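Local coordinates for protein rhamnonate dehydratase (Gibberella zeae PH-1, PDB 3FXG) that probably catalyses the magnesium-dependent dehydration of L-rhamnonate, as a lyase of the enolase superfamily, at residues 139-144 / 154-159; 281-286 / 293-298; 307-312 / 332-337; 313-318 / 338-343. All coordinates share one frame; numbering follows the deposited sequence.

Contact 1: 139-144 / 154-159; sequences ALWDLL and RLIGGA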
loop_
_atom_site.group_PDB
_atom_site.type_symbol
_atom_site.label_atom_id
_atom_site.label_comp_id
_atom_site.label_asym_id
_atom_site.label_seq_id
_atom_site.Cartn_x
_atom_site.Cartn_y
_atom_site.Cartn_z
ATOM N N ALA A 139 33.636 -1.768 27.786
ATOM C CA ALA A 139 34.730 -2.179 28.664
ATOM C C ALA A 139 35.282 -3.512 28.166
ATOM O O ALA A 139 36.481 -3.768 28.250
ATOM C CB ALA A 139 34.239 -2.311 30.108
ATOM N N LEU A 140 34.403 -4.360 27.643
ATOM C CA LEU A 140 34.824 -5.648 27.115
ATOM C C LEU A 140 35.722 -5.426 25.904
ATOM O O LEU A 140 36.768 -6.064 25.777
ATOM C CB LEU A 140 33.610 -6.497 26.715
ATOM C CG LEU A 140 32.844 -7.192 27.844
ATOM C CD1 LEU A 140 31.596 -7.859 27.279
ATOM C CD2 LEU A 140 33.745 -8.231 28.516
ATOM N N TRP A 141 35.323 -4.515 25.018
ATOM C CA TRP A 141 36.131 -4.238 23.836
ATOM C C TRP A 141 37.474 -3.629 24.212
ATOM O O TRP A 141 38.489 -3.947 23.598
ATOM C CB TRP A 141 35.381 -3.322 22.865
ATOM C CG TRP A 141 34.397 -4.081 22.012
ATOM C CD1 TRP A 141 33.044 -4.165 22.187
ATOM C CD2 TRP A 141 34.706 -4.890 20.873
ATOM N NE1 TRP A 141 32.490 -4.976 21.221
ATOM C CE2 TRP A 141 33.489 -5.434 20.403
ATOM C CE3 TRP A 141 35.894 -5.208 20.202
ATOM C CZ2 TRP A 141 33.426 -6.278 19.290
ATOM C CZ3 TRP A 141 35.833 -6.049 19.095
ATOM C CH2 TRP A 141 34.604 -6.574 18.651
ATOM N N ASP A 142 37.479 -2.763 25.223
ATOM C CA ASP A 142 38.719 -2.140 25.682
ATOM C C ASP A 142 39.650 -3.254 26.164
ATOM O O ASP A 142 40.843 -3.254 25.866
ATOM C CB ASP A 142 38.425 -1.158 26.827
ATOM C CG ASP A 142 39.648 -0.337 27.233
ATOM O OD1 ASP A 142 40.252 0.323 26.359
ATOM O OD2 ASP A 142 39.997 -0.342 28.435
ATOM N N LEU A 143 39.089 -4.205 26.905
ATOM C CA LEU A 143 39.848 -5.338 27.423
ATOM C C LEU A 143 40.416 -6.191 26.287
ATOM O O LEU A 143 41.579 -6.598 26.324
ATOM C CB LEU A 143 38.951 -6.202 28.317
ATOM C CG LEU A 143 39.498 -7.554 28.782
ATOM C CD1 LEU A 143 40.743 -7.344 29.635
ATOM C CD2 LEU A 143 38.423 -8.290 29.571
ATOM N N LEU A 144 39.593 -6.464 25.277
ATOM C CA LEU A 144 40.036 -7.267 24.144
ATOM C C LEU A 144 41.205 -6.606 23.424
ATOM O O LEU A 144 42.169 -7.274 23.043
ATOM C CB LEU A 144 38.879 -7.495 23.161
ATOM C CG LEU A 144 37.740 -8.392 23.657
ATOM C CD1 LEU A 144 36.647 -8.467 22.598
ATOM C CD2 LEU A 144 38.279 -9.788 23.970
ATOM N N ARG A 154 41.148 -1.780 14.874
ATOM C CA ARG A 154 41.838 -2.830 14.122
ATOM C C ARG A 154 41.200 -4.201 14.349
ATOM O O ARG A 154 41.563 -5.179 13.689
ATOM C CB ARG A 154 43.315 -2.898 14.526
ATOM C CG ARG A 154 44.140 -1.701 14.105
ATOM C CD ARG A 154 44.228 -1.585 12.590
ATOM N NE ARG A 154 45.171 -0.545 12.191
ATOM C CZ ARG A 154 45.287 -0.068 10.956
ATOM N NH1 ARG A 154 44.517 -0.538 9.981
ATOM N NH2 ARG A 154 46.164 0.891 10.698
ATOM N N LEU A 155 40.256 -4.266 15.283
ATOM C CA LEU A 155 39.567 -5.514 15.606
ATOM C C LEU A 155 38.157 -5.584 15.016
ATOM O O LEU A 155 37.529 -6.640 15.032
ATOM C CB LEU A 155 39.459 -5.679 17.126
ATOM C CG LEU A 155 40.754 -5.715 17.942
ATOM C CD1 LEU A 155 40.420 -5.920 19.421
ATOM C CD2 LEU A 155 41.637 -6.841 17.433
ATOM N N ILE A 156 37.661 -4.469 14.493
ATOM C CA ILE A 156 36.303 -4.454 13.957
ATOM C C ILE A 156 36.170 -4.067 12.487
ATOM O O ILE A 156 35.154 -3.506 12.078
ATOM C CB ILE A 156 35.401 -3.522 14.791
ATOM C CG1 ILE A 156 35.971 -2.102 14.790
ATOM C CG2 ILE A 156 35.299 -4.042 16.221
ATOM C CD1 ILE A 156 35.097 -1.088 15.510
ATOM N N GLY A 157 37.189 -4.369 11.689
ATOM C CA GLY A 157 37.106 -4.053 10.275
ATOM C C GLY A 157 38.270 -3.261 9.734
ATOM O O GLY A 157 38.402 -3.112 8.517
ATOM N N GLY A 158 39.111 -2.753 10.631
ATOM C CA GLY A 158 40.264 -1.981 10.206
ATOM C C GLY A 158 39.929 -0.534 9.900
ATOM O O GLY A 158 38.936 0.006 10.385
ATOM N N ALA A 159 40.761 0.102 9.088
ATOM C CA ALA A 159 40.538 1.494 8.733
ATOM C C ALA A 159 40.005 1.625 7.315
ATOM O O ALA A 159 40.658 1.207 6.359
ATOM C CB ALA A 159 41.842 2.285 8.880
#
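W141 NE1 is hydrogen-bonded to T306 OG1, and this bond pins the five-membered end of the indole while the benzo end reaches across to L155 and I156. W141 sits on the long helix 128-148, and a chi1 of -81° turns the indole away from its own carbonyl carbon, bringing the six-membered ring to the loop. There the CG2 methyl of I156 comes in obliquely at the CZ3-CH2 bond, 3.5 Å from W141 CZ3 and 3.6 Å from W141 CH2. The L155 side chain arrives differently: its CB lies near the indole plane, at the rim, 4.1 Å from W141 CZ3, and the two side chains run past each other in opposite senses. One turn along the helix, L144 lays its CD1 over one face of the same indole, 4.1 Å above the plane and toward the rim. L144 also receives the tip of L155, with L155 CD1 4.3 Å from L144 CB. The contact thus holds the loop that follows helix 128-148 back against that same helix, where the capping domain meets the barrel: T109 of helix 109-119 packs on W141 and L144, while L305 and L309 of helix 305-316 pack on I156.

Contact 2: 281-286 / 293-298; sequences YGFRKL and DIIQPD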
loop_
_atom_site.group_PDB
_atom_site.type_symbol
_atom_site.label_atom_id
_atom_site.label_comp_id
_atom_site.label_asym_id
_atom_site.label_seq_id
_atom_site.Cartn_x
_atom_site.Cartn_y
_atom_site.Cartn_z
ATOM N N TYR A 281 16.697 -3.491 16.928
ATOM C CA TYR A 281 15.258 -3.500 16.683
ATOM C C TYR A 281 14.714 -2.081 16.647
ATOM O O TYR A 281 13.763 -1.785 15.922
ATOM C CB TYR A 281 14.562 -4.297 17.781
ATOM C CG TYR A 281 15.075 -5.711 17.865
ATOM C CD1 TYR A 281 14.778 -6.636 16.866
ATOM C CD2 TYR A 281 15.890 -6.115 18.919
ATOM C CE1 TYR A 281 15.279 -7.935 16.915
ATOM C CE2 TYR A 281 16.398 -7.410 18.979
ATOM C CZ TYR A 281 16.086 -8.313 17.972
ATOM O OH TYR A 281 16.579 -9.594 18.021
ATOM N N GLY A 282 15.320 -1.202 17.439
ATOM C CA GLY A 282 14.881 0.177 17.458
ATOM C C GLY A 282 15.324 0.892 16.197
ATOM O O GLY A 282 14.555 1.633 15.586
ATOM N N PHE A 283 16.565 0.656 15.789
ATOM C CA PHE A 283 17.101 1.312 14.604
ATOM C C PHE A 283 16.585 0.801 13.266
ATOM O O PHE A 283 16.591 1.542 12.281
ATOM C CB PHE A 283 18.631 1.276 14.651
ATOM C CG PHE A 283 19.207 2.301 15.580
ATOM C CD1 PHE A 283 19.310 3.634 15.181
ATOM C CD2 PHE A 283 19.540 1.964 16.885
ATOM C CE1 PHE A 283 19.726 4.619 16.072
ATOM C CE2 PHE A 283 19.955 2.941 17.788
ATOM C CZ PHE A 283 20.046 4.272 17.379
ATOM N N ARG A 284 16.115 -0.441 13.218
ATOM C CA ARG A 284 15.602 -0.971 11.957
ATOM C C ARG A 284 14.460 -0.081 11.458
ATOM O O ARG A 284 14.277 0.098 10.250
ATOM C CB ARG A 284 15.111 -2.416 12.126
ATOM C CG ARG A 284 13.681 -2.563 12.619
ATOM C CD ARG A 284 13.343 -4.035 12.884
ATOM N NE ARG A 284 11.936 -4.219 13.247
ATOM C CZ ARG A 284 11.411 -5.373 13.650
ATOM N NH1 ARG A 284 12.174 -6.454 13.747
ATOM N NH2 ARG A 284 10.121 -5.448 13.956
ATOM N N LYS A 285 13.709 0.488 12.398
ATOM C CA LYS A 285 12.588 1.366 12.072
ATOM C C LYS A 285 13.021 2.697 11.463
ATOM O O LYS A 285 12.304 3.272 10.644
ATOM C CB LYS A 285 11.747 1.635 13.323
ATOM C CG LYS A 285 10.779 0.516 13.654
ATOM C CD LYS A 285 9.799 0.332 12.504
ATOM C CE LYS A 285 8.709 -0.652 12.848
ATOM N NZ LYS A 285 7.780 -0.838 11.702
ATOM N N LEU A 286 14.179 3.199 11.875
ATOM C CA LEU A 286 14.674 4.462 11.343
ATOM C C LEU A 286 15.164 4.308 9.907
ATOM O O LEU A 286 15.195 5.276 9.143
ATOM C CB LEU A 286 15.792 5.015 12.232
ATOM C CG LEU A 286 15.327 5.789 13.470
ATOM C CD1 LEU A 286 14.412 4.922 14.328
ATOM C CD2 LEU A 286 16.545 6.247 14.261
ATOM N N ASP A 293 18.042 10.761 6.487
ATOM C CA ASP A 293 19.280 10.802 5.719
ATOM C C ASP A 293 20.485 10.320 6.505
ATOM O O ASP A 293 21.485 9.891 5.924
ATOM C CB ASP A 293 19.511 12.224 5.228
ATOM C CG ASP A 293 18.379 12.708 4.362
ATOM O OD1 ASP A 293 18.474 12.564 3.127
ATOM O OD2 ASP A 293 17.380 13.204 4.920
ATOM N N ILE A 294 20.383 10.394 7.828
ATOM C CA ILE A 294 21.458 9.954 8.710
ATOM C C ILE A 294 20.882 9.462 10.033
ATOM O O ILE A 294 19.981 10.090 10.587
ATOM C CB ILE A 294 22.433 11.111 9.049
ATOM C CG1 ILE A 294 23.022 11.712 7.775
ATOM C CG2 ILE A 294 23.561 10.599 9.947
ATOM C CD1 ILE A 294 23.949 12.886 8.044
ATOM N N ILE A 295 21.379 8.335 10.534
ATOM C CA ILE A 295 20.920 7.857 11.831
ATOM C C ILE A 295 22.085 8.123 12.775
ATOM O O ILE A 295 23.250 7.963 12.398
ATOM C CB ILE A 295 20.506 6.365 11.807
ATOM C CG1 ILE A 295 21.673 5.472 11.397
ATOM C CG2 ILE A 295 19.325 6.193 10.855
ATOM C CD1 ILE A 295 21.347 3.986 11.511
ATOM N N GLN A 296 21.774 8.534 14.001
ATOM C CA GLN A 296 22.809 8.929 14.949
ATOM C C GLN A 296 22.758 8.316 16.344
ATOM O O GLN A 296 22.457 9.003 17.321
ATOM C CB GLN A 296 22.768 10.453 15.068
ATOM C CG GLN A 296 22.763 11.156 13.711
ATOM C CD GLN A 296 22.322 12.609 13.795
ATOM O OE1 GLN A 296 21.196 12.907 14.207
ATOM N NE2 GLN A 296 23.205 13.520 13.397
ATOM N N PRO A 297 23.072 7.022 16.463
ATOM C CA PRO A 297 23.038 6.403 17.787
ATOM C C PRO A 297 24.207 6.868 18.643
ATOM O O PRO A 297 25.229 7.311 18.116
ATOM C CB PRO A 297 23.137 4.916 17.469
ATOM C CG PRO A 297 24.025 4.904 16.271
ATOM C CD PRO A 297 23.464 6.044 15.434
ATOM N N ASP A 298 24.044 6.782 19.959
ATOM C CA ASP A 298 25.116 7.127 20.885
ATOM C C ASP A 298 25.633 5.756 21.309
ATOM O O ASP A 298 24.870 4.933 21.813
ATOM C CB ASP A 298 24.578 7.893 22.099
ATOM C CG ASP A 298 25.684 8.332 23.042
ATOM O OD1 ASP A 298 26.397 7.456 23.574
ATOM O OD2 ASP A 298 25.850 9.553 23.248
#
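I295 spreads both of its branches over the helix, one to F283 and the other to L286, from the less usual rotamer in which the longer branch is flanked by both backbone neighbours of CA (chi1 60°). This is the return leg of a beta-alpha-beta unit of the TIM-like barrel of the enolase superfamily: strand 270-273, helix 279-287, then strand 294-295, parallel to the first. The longer branch ends in I295 CD1, 4.2 Å from F283 CD1, obliquely to the phenyl ring. F283 extends its ring past the isoleucine to P297. The far end of the ring, CE1 and CZ, faces the pyrrolidine, with F283 CE1 4.1 Å from P297 CD; the still closer approach modelled between F283 CZ and P297 CB is doubtful. All four residues are buried, and V311 of helix 305-316 closes over both F283 and I295. Between the two residues that face the helix, Q296 turns its CB away from it, and its NE2 donates to OE1 of E248, a ligand of the magnesium ion; the P297 side chain itself is about 10 Å from the metal. One strand end therefore serves both the helix layer and the second shell of the metal site. Nearer the end of the helix, L286 CB rests 4.0 Å from I295 CG2, the shorter branch of that isoleucine.

Contact 3: 307-312 / 332-337; sequences ELLKVA and YHFQIS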
loop_
_atom_site.group_PDB
_atom_site.type_symbol
_atom_site.label_atom_id
_atom_site.label_comp_id
_atom_site.label_asym_id
_atom_site.label_seq_id
_atom_site.Cartn_x
_atom_site.Cartn_y
_atom_site.Cartn_z
ATOM N N GLU A 307 26.431 -4.153 19.389
ATOM C CA GLU A 307 25.126 -3.909 18.777
ATOM C C GLU A 307 25.230 -2.828 17.697
ATOM O O GLU A 307 24.537 -2.889 16.682
ATOM C CB GLU A 307 24.104 -3.485 19.837
ATOM C CG GLU A 307 22.677 -3.308 19.302
ATOM C CD GLU A 307 21.923 -4.623 19.129
ATOM O OE1 GLU A 307 22.500 -5.587 18.579
ATOM O OE2 GLU A 307 20.740 -4.690 19.534
ATOM N N LEU A 308 26.093 -1.836 17.921
ATOM C CA LEU A 308 26.273 -0.757 16.953
ATOM C C LEU A 308 26.789 -1.296 15.623
ATOM O O LEU A 308 26.416 -0.806 14.559
ATOM C CB LEU A 308 27.242 0.297 17.498
ATOM C CG LEU A 308 27.533 1.489 16.581
ATOM C CD1 LEU A 308 26.228 2.186 16.179
ATOM C CD2 LEU A 308 28.454 2.460 17.304
ATOM N N LEU A 309 27.658 -2.300 15.679
ATOM C CA LEU A 309 28.185 -2.898 14.458
ATOM C C LEU A 309 27.038 -3.495 13.639
ATOM O O LEU A 309 27.042 -3.436 12.412
ATOM C CB LEU A 309 29.201 -3.995 14.796
ATOM C CG LEU A 309 30.525 -3.519 15.402
ATOM C CD1 LEU A 309 31.314 -4.712 15.936
ATOM C CD2 LEU A 309 31.323 -2.770 14.348
ATOM N N LYS A 310 26.055 -4.070 14.326
ATOM C CA LYS A 310 24.908 -4.673 13.648
ATOM C C LYS A 310 23.962 -3.603 13.101
ATOM O O LYS A 310 23.363 -3.776 12.043
ATOM C CB LYS A 310 24.154 -5.604 14.599
ATOM C CG LYS A 310 24.973 -6.823 15.024
ATOM C CD LYS A 310 24.146 -7.809 15.825
ATOM C CE LYS A 310 24.964 -9.052 16.177
ATOM N NZ LYS A 310 26.122 -8.715 17.046
ATOM N N VAL A 311 23.828 -2.506 13.833
ATOM C CA VAL A 311 22.977 -1.413 13.390
ATOM C C VAL A 311 23.570 -0.801 12.121
ATOM O O VAL A 311 22.853 -0.522 11.161
ATOM C CB VAL A 311 22.862 -0.328 14.487
ATOM C CG1 VAL A 311 22.300 0.967 13.904
ATOM C CG2 VAL A 311 21.962 -0.834 15.613
ATOM N N ALA A 312 24.888 -0.609 12.113
ATOM C CA ALA A 312 25.556 -0.021 10.958
ATOM C C ALA A 312 25.461 -0.919 9.732
ATOM O O ALA A 312 25.310 -0.431 8.613
ATOM C CB ALA A 312 27.027 0.268 11.283
ATOM N N TYR A 332 35.013 7.204 17.690
ATOM C CA TYR A 332 36.101 7.367 16.728
ATOM C C TYR A 332 36.530 6.026 16.142
ATOM O O TYR A 332 36.679 5.890 14.929
ATOM C CB TYR A 332 37.320 8.044 17.373
ATOM C CG TYR A 332 37.008 9.346 18.077
ATOM C CD1 TYR A 332 35.870 10.083 17.752
ATOM C CD2 TYR A 332 37.850 9.841 19.076
ATOM C CE1 TYR A 332 35.574 11.273 18.401
ATOM C CE2 TYR A 332 37.562 11.035 19.732
ATOM C CZ TYR A 332 36.422 11.742 19.388
ATOM O OH TYR A 332 36.112 12.913 20.037
ATOM N N HIS A 333 36.725 5.034 17.005
ATOM C CA HIS A 333 37.153 3.722 16.541
ATOM C C HIS A 333 36.118 3.083 15.626
ATOM O O HIS A 333 36.460 2.323 14.722
ATOM C CB HIS A 333 37.444 2.800 17.729
ATOM C CG HIS A 333 38.783 3.033 18.360
ATOM N ND1 HIS A 333 39.069 4.147 19.119
ATOM C CD2 HIS A 333 39.912 2.284 18.352
ATOM C CE1 HIS A 333 40.315 4.073 19.557
ATOM N NE2 HIS A 333 40.847 2.952 19.106
ATOM N N PHE A 334 34.853 3.402 15.862
ATOM C CA PHE A 334 33.782 2.862 15.043
ATOM C C PHE A 334 33.724 3.570 13.690
ATOM O O PHE A 334 33.731 2.924 12.644
ATOM C CB PHE A 334 32.442 3.015 15.765
ATOM C CG PHE A 334 31.267 2.582 14.944
ATOM C CD1 PHE A 334 31.036 1.237 14.692
ATOM C CD2 PHE A 334 30.405 3.527 14.396
ATOM C CE1 PHE A 334 29.963 0.836 13.900
ATOM C CE2 PHE A 334 29.330 3.135 13.603
ATOM C CZ PHE A 334 29.112 1.787 13.356
ATOM N N GLN A 335 33.670 4.900 13.716
ATOM C CA GLN A 335 33.592 5.692 12.489
ATOM C C GLN A 335 34.719 5.460 11.496
ATOM O O GLN A 335 34.511 5.511 10.286
ATOM C CB GLN A 335 33.550 7.191 12.812
ATOM C CG GLN A 335 32.236 7.687 13.377
ATOM C CD GLN A 335 31.039 7.139 12.626
ATOM O OE1 GLN A 335 30.681 5.974 12.787
ATOM N NE2 GLN A 335 30.418 7.973 11.795
ATOM N N ILE A 336 35.916 5.211 12.005
ATOM C CA ILE A 336 37.072 5.013 11.142
ATOM C C ILE A 336 37.101 3.634 10.479
ATOM O O ILE A 336 37.857 3.416 9.535
ATOM C CB ILE A 336 38.381 5.198 11.957
ATOM C CG1 ILE A 336 39.543 5.553 11.030
ATOM C CG2 ILE A 336 38.699 3.926 12.728
ATOM C CD1 ILE A 336 39.440 6.944 10.446
ATOM N N SER A 337 36.251 2.721 10.943
ATOM C CA SER A 337 36.265 1.349 10.440
ATOM C C SER A 337 35.148 0.816 9.552
ATOM O O SER A 337 35.280 -0.282 9.005
ATOM C CB SER A 337 36.393 0.400 11.629
ATOM O OG SER A 337 35.243 0.494 12.452
#
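F334 drives its ring into helix 305-316 and is met there by L308, L309 and A312. L308 takes a face: its CD2 stands over the middle of the ring in a CH-pi contact, 3.6 Å from the centroid and only 10° off the normal, with L308 CG 3.6 Å from F334 CZ. The other two come in near the ring plane. L309 CD2 lies 3.9 Å from F334 CE1, and A312 CB touches the far corner of the ring, 3.3 Å from F334 CZ, which is tight for two carbons. A chi1 of 175° carries the F334 ring out to helix 305-316, where the L308 side chain crosses it at a slant. The contact packs two helices of the TIM-like barrel domain, 305-316 and 329-335, against each other. Behind the first shell, the methyl of T341 approaches the rim of the ring from the side opposite L308. Just after the phenylalanine, S337 N bonds F334 O at 3.0 Å, a backbone link that helps to set the chain at the root of the ring. Between the segments the contact is purely apolar. Its specificity comes from shape, one aromatic disc covered on a face by a leucine and bordered by a leucine and an alanine, which probably restricts the ring's tilt by packing alone.

Contact 4: 313-318 / 338-343; sequences ALAAAY and QPNTPF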
loop_
_atom_site.group_PDB
_atom_site.type_symbol
_atom_site.label_atom_id
_atom_site.label_comp_id
_atom_site.label_asym_id
_atom_site.label_seq_id
_atom_site.Cartn_x
_atom_site.Cartn_y
_atom_site.Cartn_z
ATOM N N ALA A 313 25.543 -2.230 9.942
ATOM C CA ALA A 313 25.467 -3.181 8.838
ATOM C C ALA A 313 24.101 -3.129 8.150
ATOM O O ALA A 313 24.015 -3.220 6.927
ATOM C CB ALA A 313 25.748 -4.588 9.342
ATOM N N LEU A 314 23.037 -2.995 8.938
ATOM C CA LEU A 314 21.693 -2.914 8.378
ATOM C C LEU A 314 21.581 -1.627 7.565
ATOM O O LEU A 314 21.086 -1.632 6.441
ATOM C CB LEU A 314 20.646 -2.922 9.497
ATOM C CG LEU A 314 19.175 -2.836 9.067
ATOM C CD1 LEU A 314 18.291 -3.400 10.168
ATOM C CD2 LEU A 314 18.798 -1.400 8.753
ATOM N N ALA A 315 22.046 -0.523 8.140
ATOM C CA ALA A 315 22.003 0.763 7.450
ATOM C C ALA A 315 22.826 0.698 6.162
ATOM O O ALA A 315 22.455 1.288 5.145
ATOM C CB ALA A 315 22.544 1.864 8.364
ATOM N N ALA A 316 23.939 -0.032 6.208
ATOM C CA ALA A 316 24.826 -0.173 5.054
ATOM C C ALA A 316 24.159 -0.860 3.863
ATOM O O ALA A 316 24.521 -0.605 2.715
ATOM C CB ALA A 316 26.093 -0.939 5.454
ATOM N N ALA A 317 23.200 -1.739 4.137
ATOM C CA ALA A 317 22.495 -2.446 3.069
ATOM C C ALA A 317 21.602 -1.476 2.297
ATOM O O ALA A 317 21.130 -1.788 1.201
ATOM C CB ALA A 317 21.660 -3.576 3.647
ATOM N N TYR A 318 21.372 -0.304 2.882
ATOM C CA TYR A 318 20.551 0.727 2.256
ATOM C C TYR A 318 21.357 2.011 2.054
ATOM O O TYR A 318 20.804 3.071 1.765
ATOM C CB TYR A 318 19.317 0.994 3.124
ATOM C CG TYR A 318 18.352 -0.169 3.118
ATOM C CD1 TYR A 318 17.456 -0.347 2.063
ATOM C CD2 TYR A 318 18.377 -1.126 4.133
ATOM C CE1 TYR A 318 16.609 -1.453 2.017
ATOM C CE2 TYR A 318 17.534 -2.238 4.094
ATOM C CZ TYR A 318 16.656 -2.395 3.033
ATOM O OH TYR A 318 15.836 -3.500 2.976
ATOM N N GLN A 338 34.060 1.558 9.395
ATOM C CA GLN A 338 32.947 1.064 8.593
ATOM C C GLN A 338 32.830 1.688 7.205
ATOM O O GLN A 338 33.413 2.737 6.924
ATOM C CB GLN A 338 31.637 1.262 9.365
ATOM C CG GLN A 338 31.661 0.681 10.775
ATOM C CD GLN A 338 31.849 -0.827 10.792
ATOM O OE1 GLN A 338 32.846 -1.337 11.307
ATOM N NE2 GLN A 338 30.889 -1.547 10.230
ATOM N N PRO A 339 32.080 1.033 6.307
ATOM C CA PRO A 339 31.919 1.570 4.956
ATOM C C PRO A 339 30.934 2.732 4.872
ATOM O O PRO A 339 31.018 3.550 3.955
ATOM C CB PRO A 339 31.449 0.355 4.159
ATOM C CG PRO A 339 30.657 -0.417 5.175
ATOM C CD PRO A 339 31.544 -0.340 6.394
ATOM N N ASN A 340 30.014 2.812 5.832
ATOM C CA ASN A 340 28.991 3.859 5.828
ATOM C C ASN A 340 29.015 4.799 7.039
ATOM O O ASN A 340 27.968 5.148 7.583
ATOM C CB ASN A 340 27.607 3.213 5.712
ATOM C CG ASN A 340 27.286 2.305 6.886
ATOM O OD1 ASN A 340 28.165 1.616 7.411
ATOM N ND2 ASN A 340 26.019 2.282 7.292
ATOM N N THR A 341 30.211 5.211 7.447
ATOM C CA THR A 341 30.382 6.117 8.585
ATOM C C THR A 341 31.325 7.218 8.098
ATOM O O THR A 341 32.508 7.232 8.433
ATOM C CB THR A 341 30.991 5.358 9.782
ATOM O OG1 THR A 341 32.124 4.594 9.344
ATOM C CG2 THR A 341 29.961 4.406 10.380
ATOM N N PRO A 342 30.790 8.165 7.304
ATOM C CA PRO A 342 31.458 9.313 6.678
ATOM C C PRO A 342 32.188 10.356 7.517
ATOM O O PRO A 342 33.214 10.885 7.091
ATOM C CB PRO A 342 30.343 9.936 5.844
ATOM C CG PRO A 342 29.151 9.718 6.698
ATOM C CD PRO A 342 29.327 8.273 7.132
ATOM N N PHE A 343 31.661 10.676 8.688
ATOM C CA PHE A 343 32.306 11.674 9.523
ATOM C C PHE A 343 31.888 11.546 10.968
ATOM O O PHE A 343 31.138 10.642 11.333
ATOM C CB PHE A 343 32.012 13.078 8.989
ATOM C CG PHE A 343 30.576 13.291 8.599
ATOM C CD1 PHE A 343 29.607 13.537 9.563
ATOM C CD2 PHE A 343 30.194 13.232 7.264
ATOM C CE1 PHE A 343 28.269 13.718 9.202
ATOM C CE2 PHE A 343 28.859 13.411 6.892
ATOM C CZ PHE A 343 27.897 13.654 7.868
#
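The last turn of helix 305-316 comes close to the irregular loop 338-343, with the CA atoms of A316 and N340 only 5.8 Å apart, a spacing that the small alanine side chains permit. The contact ties this helix of the TIM-like barrel to the loop leading into strand 344-347. N340 does nearly all the touching. A chi1 of 62° tucks the amide in over its own backbone and turns it to the helix, and the amide then lies alongside A316: N340 CG is 3.7 Å from A316 CB, and N340 OD1 is 3.8 Å from that same methyl. The methyl of A315 meets the nitrogen end, with A315 CB 3.7 Å from N340 ND2. N340 ND2 also approaches A316 N to 3.3 Å, but both are donors and no bond joins them. What brings them together is a common target, since ND2 donates to A312 O, the carbonyl one turn back that A316 N also faces. The second N-H of this buried amide goes to V320 O, so both of its protons are used, and the asparagine ties the end of the helix to the chain that follows it. The N340 backbone in turn pairs with V322. On the rest of this helix end, L314 packs on R284 and V287 of helix 279-287, and A313 and L314 meet their own counterparts on the second subunit.

Overall arrangement
Contacts 2, 3 and 4 form one continuous block of the barrel, since helix 305-316 supplies a segment to both contact 3 and contact 4 (centres 8 Å apart) and lies over contact 2. P297 CG touches L308 CD1 at 3.5 Å, and I295 CD1 meets A315 CB at 4.0 Å. Q335 stitches contacts 3 and 4, probably through its carbonyl O to T341 OG1 at 2.7 Å. Contact 1 joins from the capping-domain side, I156 CG2 meeting L309 CD1 at 4.1 Å; its centre is 10 Å from that of contact 3 but 22 Å from that of contact 2. Contact 2 leads to the magnesium site formed by D222, E248 and E275.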